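Local coordinates for DNA mimic protein DMP12 (Neisseria meningitidis MC58, PDB 3W1O) that acts as a monomeric DNA mimic that binds the dimeric histone-like protein HU at its DNA-binding sites and partially prevents HU from binding DNA, at residues L8-K13 against M24-Y29; V83-Q88 against I101-E106. All blocks are in the same frame, centred on the assembly; numbering follows the deposited sequence.

Contact 1: residues L8-K13 against M24-Y29; sequences LIFCLK and MIDWAY
Phe-10 has its CG between the backbone N and the carbonyl carbon (chi1 76°), a rotamer that directs the ring from the strand toward helix 21-30, onto Ala-28, while Trp-27, with CG opposite its own backbone N, lays its indole along the helix flank toward Leu-12 and Lys-13. The methyl of Ala-28 sits almost exactly above the middle of the phenyl ring, CB lying 3.5 Å from the centroid of Phe-10 and 3° off the ring normal, a CH-pi contact centred on one face. At the rim of the same ring, in its plane, Ile-25 CD1 meets Phe-10 CE2 at 3.9 Å. A second CH-pi contact repeats the theme two residues earlier on the strand with the roles exchanged: the CD1 methyl of Leu-8 stands over the face of the Tyr-29 ring, 3.5 Å from its centroid, and the same methyl also touches Ala-28 CB at 3.5 Å. Helix 21-30 thus packs on one face of the four-stranded antiparallel sheet, its axis at 102° to strand 8-10; Ile-9 points to the other face, where helix 96-111 lies. Strand 7-10 is an inner strand, paired with 37-40 and 115-118. Past the end of the strand, where the chain has become loop, Leu-12 CD2 stands over the indole near its rim, 3.4 Å from Trp-27 CE3, and its sister methyl CD1 meets Met-24 CE at 3.8 Å. The aliphatic part of Lys-13 crosses the far edge of the indole at about a right angle, CD lying in the ring plane 3.7 Å from Trp-27 CZ2. The hydroxyl of Tyr-29 is hydrogen-bonded to the carbonyl of Asn-6, and its ring stacks with His-5.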
loop_
_atom_site.group_PDB
_atom_site.type_symbol
_atom_site.label_atom_id
_atom_site.label_comp_id
_atom_site.label_asym_id
_atom_site.label_seq_id
_atom_site.Cartn_x
_atom_site.Cartn_y
_atom_site.Cartn_z
ATOM N N LEU A 8 -6.044 3.863 1.093
ATOM C CA LEU A 8 -5.896 2.583 0.395
ATOM C C LEU A 8 -4.470 2.401 -0.040
ATOM O O LEU A 8 -3.810 3.343 -0.481
ATOM C CB LEU A 8 -6.819 2.484 -0.816
ATOM C CG LEU A 8 -8.339 2.634 -0.592
ATOM C CD1 LEU A 8 -9.039 2.409 -1.931
ATOM C CD2 LEU A 8 -8.875 1.676 0.484
ATOM N N ILE A 9 -3.993 1.170 0.071
ATOM C CA ILE A 9 -2.742 0.799 -0.617
ATOM C C ILE A 9 -3.180 -0.344 -1.500
ATOM O O ILE A 9 -3.733 -1.324 -0.985
ATOM C CB ILE A 9 -1.710 0.329 0.390
ATOM C CG1 ILE A 9 -1.318 1.522 1.301
ATOM C CG2 ILE A 9 -0.504 -0.350 -0.345
ATOM C CD1 ILE A 9 -0.281 1.213 2.397
ATOM N N PHE A 10 -3.010 -0.233 -2.810
ATOM C CA PHE A 10 -3.538 -1.282 -3.650
ATOM C C PHE A 10 -2.849 -1.395 -5.010
ATOM O O PHE A 10 -2.087 -0.466 -5.408
ATOM C CB PHE A 10 -5.056 -1.065 -3.874
ATOM C CG PHE A 10 -5.393 0.041 -4.865
ATOM C CD1 PHE A 10 -5.626 -0.248 -6.216
ATOM C CD2 PHE A 10 -5.439 1.367 -4.440
ATOM C CE1 PHE A 10 -5.882 0.818 -7.159
ATOM C CE2 PHE A 10 -5.708 2.401 -5.358
ATOM C CZ PHE A 10 -5.943 2.101 -6.719
ATOM N N CYS A 11 -3.165 -2.496 -5.707
ATOM C CA CYS A 11 -2.935 -2.575 -7.155
ATOM C C CYS A 11 -4.178 -3.175 -7.752
ATOM O O CYS A 11 -5.057 -3.660 -7.030
ATOM C CB CYS A 11 -1.644 -3.368 -7.475
ATOM S SG CYS A 11 -1.749 -5.102 -6.995
ATOM N N LEU A 12 -4.332 -3.045 -9.069
ATOM C CA LEU A 12 -5.367 -3.724 -9.767
ATOM C C LEU A 12 -5.111 -5.225 -9.752
ATOM O O LEU A 12 -3.947 -5.691 -9.690
ATOM C CB LEU A 12 -5.416 -3.261 -11.204
ATOM C CG LEU A 12 -5.696 -1.773 -11.336
ATOM C CD1 LEU A 12 -5.928 -1.325 -12.808
ATOM C CD2 LEU A 12 -6.891 -1.421 -10.488
ATOM N N LYS A 13 -6.199 -5.957 -9.855
ATOM C CA LYS A 13 -6.134 -7.387 -10.098
ATOM C C LYS A 13 -5.589 -7.738 -11.476
ATOM O O LYS A 13 -5.708 -6.959 -12.409
ATOM C CB LYS A 13 -7.529 -7.956 -10.019
ATOM C CG LYS A 13 -7.935 -8.226 -8.616
ATOM C CD LYS A 13 -9.408 -8.488 -8.602
ATOM C CE LYS A 13 -9.784 -9.362 -7.468
ATOM N NZ LYS A 13 -11.156 -9.853 -7.820
ATOM N N MET A 24 -9.420 4.018 -11.631
ATOM C CA MET A 24 -8.676 2.993 -10.851
ATOM C C MET A 24 -8.997 3.167 -9.376
ATOM O O MET A 24 -9.174 2.197 -8.637
ATOM C CB MET A 24 -7.143 3.114 -10.983
ATOM C CG MET A 24 -6.599 2.807 -12.322
ATOM S SD MET A 24 -4.815 3.213 -12.482
ATOM C CE MET A 24 -4.057 1.801 -11.609
ATOM N N ILE A 25 -9.041 4.423 -8.931
ATOM C CA ILE A 25 -9.355 4.699 -7.503
ATOM C C ILE A 25 -10.784 4.241 -7.198
ATOM O O ILE A 25 -11.030 3.611 -6.164
ATOM C CB ILE A 25 -9.236 6.202 -7.154
ATOM C CG1 ILE A 25 -7.816 6.708 -7.438
ATOM C CG2 ILE A 25 -9.597 6.469 -5.660
ATOM C CD1 ILE A 25 -6.723 6.003 -6.600
ATOM N N ASP A 26 -11.706 4.568 -8.098
ATOM C CA ASP A 26 -13.085 4.121 -7.963
ATOM C C ASP A 26 -13.138 2.598 -7.879
ATOM O O ASP A 26 -13.807 2.071 -7.019
ATOM C CB ASP A 26 -13.936 4.593 -9.128
ATOM C CG ASP A 26 -14.126 6.109 -9.160
ATOM O OD1 ASP A 26 -13.925 6.812 -8.127
ATOM O OD2 ASP A 26 -14.499 6.583 -10.262
ATOM N N TRP A 27 -12.396 1.909 -8.746
ATOM C CA TRP A 27 -12.312 0.453 -8.724
ATOM C C TRP A 27 -11.859 -0.026 -7.338
ATOM O O TRP A 27 -12.485 -0.942 -6.780
ATOM C CB TRP A 27 -11.377 -0.084 -9.805
ATOM C CG TRP A 27 -11.270 -1.572 -9.810
ATOM C CD1 TRP A 27 -12.018 -2.441 -10.546
ATOM C CD2 TRP A 27 -10.332 -2.372 -9.054
ATOM N NE1 TRP A 27 -11.610 -3.724 -10.300
ATOM C CE2 TRP A 27 -10.590 -3.718 -9.379
ATOM C CE3 TRP A 27 -9.299 -2.066 -8.130
ATOM C CZ2 TRP A 27 -9.859 -4.805 -8.814
ATOM C CZ3 TRP A 27 -8.559 -3.128 -7.569
ATOM C CH2 TRP A 27 -8.855 -4.482 -7.901
ATOM N N ALA A 28 -10.820 0.597 -6.771
ATOM C CA ALA A 28 -10.281 0.118 -5.491
ATOM C C ALA A 28 -11.351 0.238 -4.390
ATOM O O ALA A 28 -11.564 -0.713 -3.637
ATOM C CB ALA A 28 -9.044 0.914 -5.138
ATOM N N TYR A 29 -12.011 1.402 -4.324
ATOM C CA TYR A 29 -13.040 1.617 -3.279
ATOM C C TYR A 29 -14.215 0.691 -3.456
ATOM O O TYR A 29 -14.872 0.342 -2.464
ATOM C CB TYR A 29 -13.511 3.078 -3.240
ATOM C CG TYR A 29 -12.554 3.946 -2.453
ATOM C CD1 TYR A 29 -12.350 3.739 -1.079
ATOM C CD2 TYR A 29 -11.828 4.955 -3.082
ATOM C CE1 TYR A 29 -11.441 4.535 -0.351
ATOM C CE2 TYR A 29 -10.932 5.749 -2.367
ATOM C CZ TYR A 29 -10.739 5.549 -1.018
ATOM O OH TYR A 29 -9.823 6.342 -0.335
#

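Contact 2: residues V83-Q88 against I101-E106; sequences VKEKLQ and IIHVLE
Lys-84 and Leu-105 meet where two helices, 77-88 and 96-111, pack as an antiparallel pair, the axes of their short segments 9.8 Å apart at closest approach with directions 148° from each other. The lysine can be followed outward. Its CB rests against Leu-105 CD1 at 3.8 Å. With CG opposite the backbone N (chi1 179°), the chain runs along the margin of the interface, CG passing loosely by Ile-102 CG2. CD lands on Glu-106 CG at 3.5 Å, CE lies a little farther from the same carbon, and bends at chi3 and chi4 leave NZ 4.9 Å from Glu-106 OE2, with a water between them.

Deeper between the helices, Leu-87 presses its CD1 on Ile-101 CG2 at 3.6 Å, while its side chain and that of Ile-102 run past each other in opposite directions, CB touching Ile-102 CG1; Val-83 and Leu-87 also touch helix 53-61, through Ile-60 and Leu-53. At the outer margin Ile-102 CD1 supports Gln-88 CG. The amide of Gln-88 is turned 70° from the carboxylate plane of Glu-106, and two waters join them. One of these waters accepts from both Lys-84 NZ and Gln-88 NE2 and donates to Glu-106 OE2 at 2.7 Å.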
loop_
_atom_site.group_PDB
_atom_site.type_symbol
_atom_site.label_atom_id
_atom_site.label_comp_id
_atom_site.label_asym_id
_atom_site.label_seq_id
_atom_site.Cartn_x
_atom_site.Cartn_y
_atom_site.Cartn_z
ATOM N N VAL A 83 10.428 -1.702 -0.422
ATOM C CA VAL A 83 9.502 -1.563 0.718
ATOM C C VAL A 83 9.169 -2.940 1.251
ATOM O O VAL A 83 9.140 -3.160 2.488
ATOM C CB VAL A 83 8.205 -0.799 0.319
ATOM C CG1 VAL A 83 7.159 -0.841 1.472
ATOM C CG2 VAL A 83 8.571 0.676 0.047
ATOM N N LYS A 84 8.946 -3.888 0.343
ATOM C CA LYS A 84 8.616 -5.245 0.752
ATOM C C LYS A 84 9.702 -5.840 1.650
ATOM O O LYS A 84 9.404 -6.478 2.667
ATOM C CB LYS A 84 8.366 -6.139 -0.438
ATOM C CG LYS A 84 8.051 -7.553 -0.026
ATOM C CD LYS A 84 7.472 -8.316 -1.155
ATOM C CE LYS A 84 8.487 -8.528 -2.267
ATOM N NZ LYS A 84 9.559 -9.463 -1.833
ATOM N N GLU A 85 10.968 -5.637 1.252
ATOM C CA GLU A 85 12.100 -6.084 2.059
ATOM C C GLU A 85 12.071 -5.441 3.438
ATOM O O GLU A 85 12.246 -6.165 4.421
ATOM C CB GLU A 85 13.437 -5.779 1.372
ATOM C CG GLU A 85 14.578 -6.721 1.788
ATOM C CD GLU A 85 14.277 -8.189 1.436
ATOM O OE1 GLU A 85 13.837 -8.449 0.285
ATOM O OE2 GLU A 85 14.459 -9.080 2.307
ATOM N N LYS A 86 11.884 -4.116 3.505
ATOM C CA LYS A 86 11.842 -3.361 4.779
ATOM C C LYS A 86 10.772 -3.985 5.694
ATOM O O LYS A 86 10.983 -4.218 6.896
ATOM C CB LYS A 86 11.486 -1.886 4.578
ATOM C CG LYS A 86 12.523 -0.981 3.954
ATOM C CD LYS A 86 13.523 -0.494 4.976
ATOM C CE LYS A 86 14.755 0.062 4.276
ATOM N NZ LYS A 86 15.711 0.535 5.325
ATOM N N LEU A 87 9.607 -4.239 5.119
ATOM C CA LEU A 87 8.526 -4.779 5.955
ATOM C C LEU A 87 8.769 -6.217 6.418
ATOM O O LEU A 87 8.441 -6.559 7.551
ATOM C CB LEU A 87 7.186 -4.684 5.239
ATOM C CG LEU A 87 6.716 -3.282 4.845
ATOM C CD1 LEU A 87 5.315 -3.316 4.247
ATOM C CD2 LEU A 87 6.703 -2.396 6.021
ATOM N N GLN A 88 9.261 -7.058 5.512
ATOM C CA GLN A 88 9.543 -8.473 5.826
ATOM C C GLN A 88 10.598 -8.601 6.920
ATOM O O GLN A 88 10.560 -9.532 7.704
ATOM C CB GLN A 88 10.010 -9.211 4.569
ATOM C CG GLN A 88 8.843 -9.612 3.706
ATOM C CD GLN A 88 9.271 -10.171 2.378
ATOM O OE1 GLN A 88 10.378 -9.892 1.899
ATOM N NE2 GLN A 88 8.408 -10.951 1.768
ATOM N N ILE A 101 -0.134 -5.578 3.570
ATOM C CA ILE A 101 0.574 -4.642 2.670
ATOM C C ILE A 101 1.591 -5.450 1.892
ATOM O O ILE A 101 1.652 -5.364 0.657
ATOM C CB ILE A 101 1.265 -3.499 3.450
ATOM C CG1 ILE A 101 0.201 -2.560 4.005
ATOM C CG2 ILE A 101 2.206 -2.711 2.522
ATOM C CD1 ILE A 101 0.776 -1.495 4.995
ATOM N N ILE A 102 2.297 -6.333 2.595
ATOM C CA ILE A 102 3.270 -7.209 1.910
ATOM C C ILE A 102 2.623 -7.986 0.765
ATOM O O ILE A 102 3.199 -8.147 -0.340
ATOM C CB ILE A 102 3.978 -8.148 2.911
ATOM C CG1 ILE A 102 4.982 -7.375 3.773
ATOM C CG2 ILE A 102 4.678 -9.295 2.159
ATOM C CD1 ILE A 102 5.469 -8.219 5.026
ATOM N N HIS A 103 1.404 -8.449 1.009
ATOM C CA HIS A 103 0.760 -9.259 0.006
ATOM C C HIS A 103 0.444 -8.479 -1.266
ATOM O O HIS A 103 0.547 -9.022 -2.391
ATOM C CB HIS A 103 -0.554 -9.825 0.518
ATOM C CG HIS A 103 -1.122 -10.823 -0.422
ATOM N ND1 HIS A 103 -0.531 -12.054 -0.628
ATOM C CD2 HIS A 103 -2.149 -10.737 -1.302
ATOM C CE1 HIS A 103 -1.207 -12.707 -1.559
ATOM N NE2 HIS A 103 -2.195 -11.930 -1.983
ATOM N N VAL A 104 -0.040 -7.244 -1.087
ATOM C CA VAL A 104 -0.257 -6.366 -2.256
ATOM C C VAL A 104 1.026 -6.178 -3.020
ATOM O O VAL A 104 1.045 -6.275 -4.239
ATOM C CB VAL A 104 -0.759 -4.985 -1.827
ATOM C CG1 VAL A 104 -0.853 -4.036 -3.113
ATOM C CG2 VAL A 104 -2.155 -5.198 -1.189
ATOM N N LEU A 105 2.100 -5.951 -2.302
ATOM C CA LEU A 105 3.410 -5.777 -2.942
ATOM C C LEU A 105 3.817 -7.037 -3.740
ATOM O O LEU A 105 4.184 -6.964 -4.919
ATOM C CB LEU A 105 4.473 -5.392 -1.900
ATOM C CG LEU A 105 4.168 -4.117 -1.076
ATOM C CD1 LEU A 105 5.293 -3.874 -0.077
ATOM C CD2 LEU A 105 3.927 -2.882 -1.982
ATOM N N GLU A 106 3.706 -8.198 -3.121
ATOM C CA GLU A 106 4.010 -9.457 -3.836
ATOM C C GLU A 106 3.157 -9.648 -5.071
ATOM O O GLU A 106 3.663 -10.066 -6.141
ATOM C CB GLU A 106 3.849 -10.662 -2.879
ATOM C CG GLU A 106 4.897 -10.647 -1.804
ATOM C CD GLU A 106 4.817 -11.809 -0.841
ATOM O OE1 GLU A 106 3.798 -12.515 -0.861
ATOM O OE2 GLU A 106 5.778 -11.996 -0.051
HETATM O O HOH W 1 8.301 -11.985 -1.038
HETATM O O HOH W 2 5.920 -12.737 2.373
#

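How the contacts relate
Contact 1 is the more deeply buried and joins a helix to the sheet, whereas contact 2 joins two helices and is only partly buried, its touching residues divided between buried and partly exposed. Their centres lie about 17 Å apart, on opposite sides of the chain's centre, yet they meet through helix 96-111, which covers the other face of the sheet from helix 21-30: Val-104 CG1 lies 3.8 Å from Cys-11 N, and Ile-9 packs on Ile-101. Aromatic faces and methyl groups dominate contact 1. Contact 2 has an aliphatic floor of valine, leucine and isoleucine, and its outer margin is polar, with a lysine, a glutamine and a glutamate joined through water.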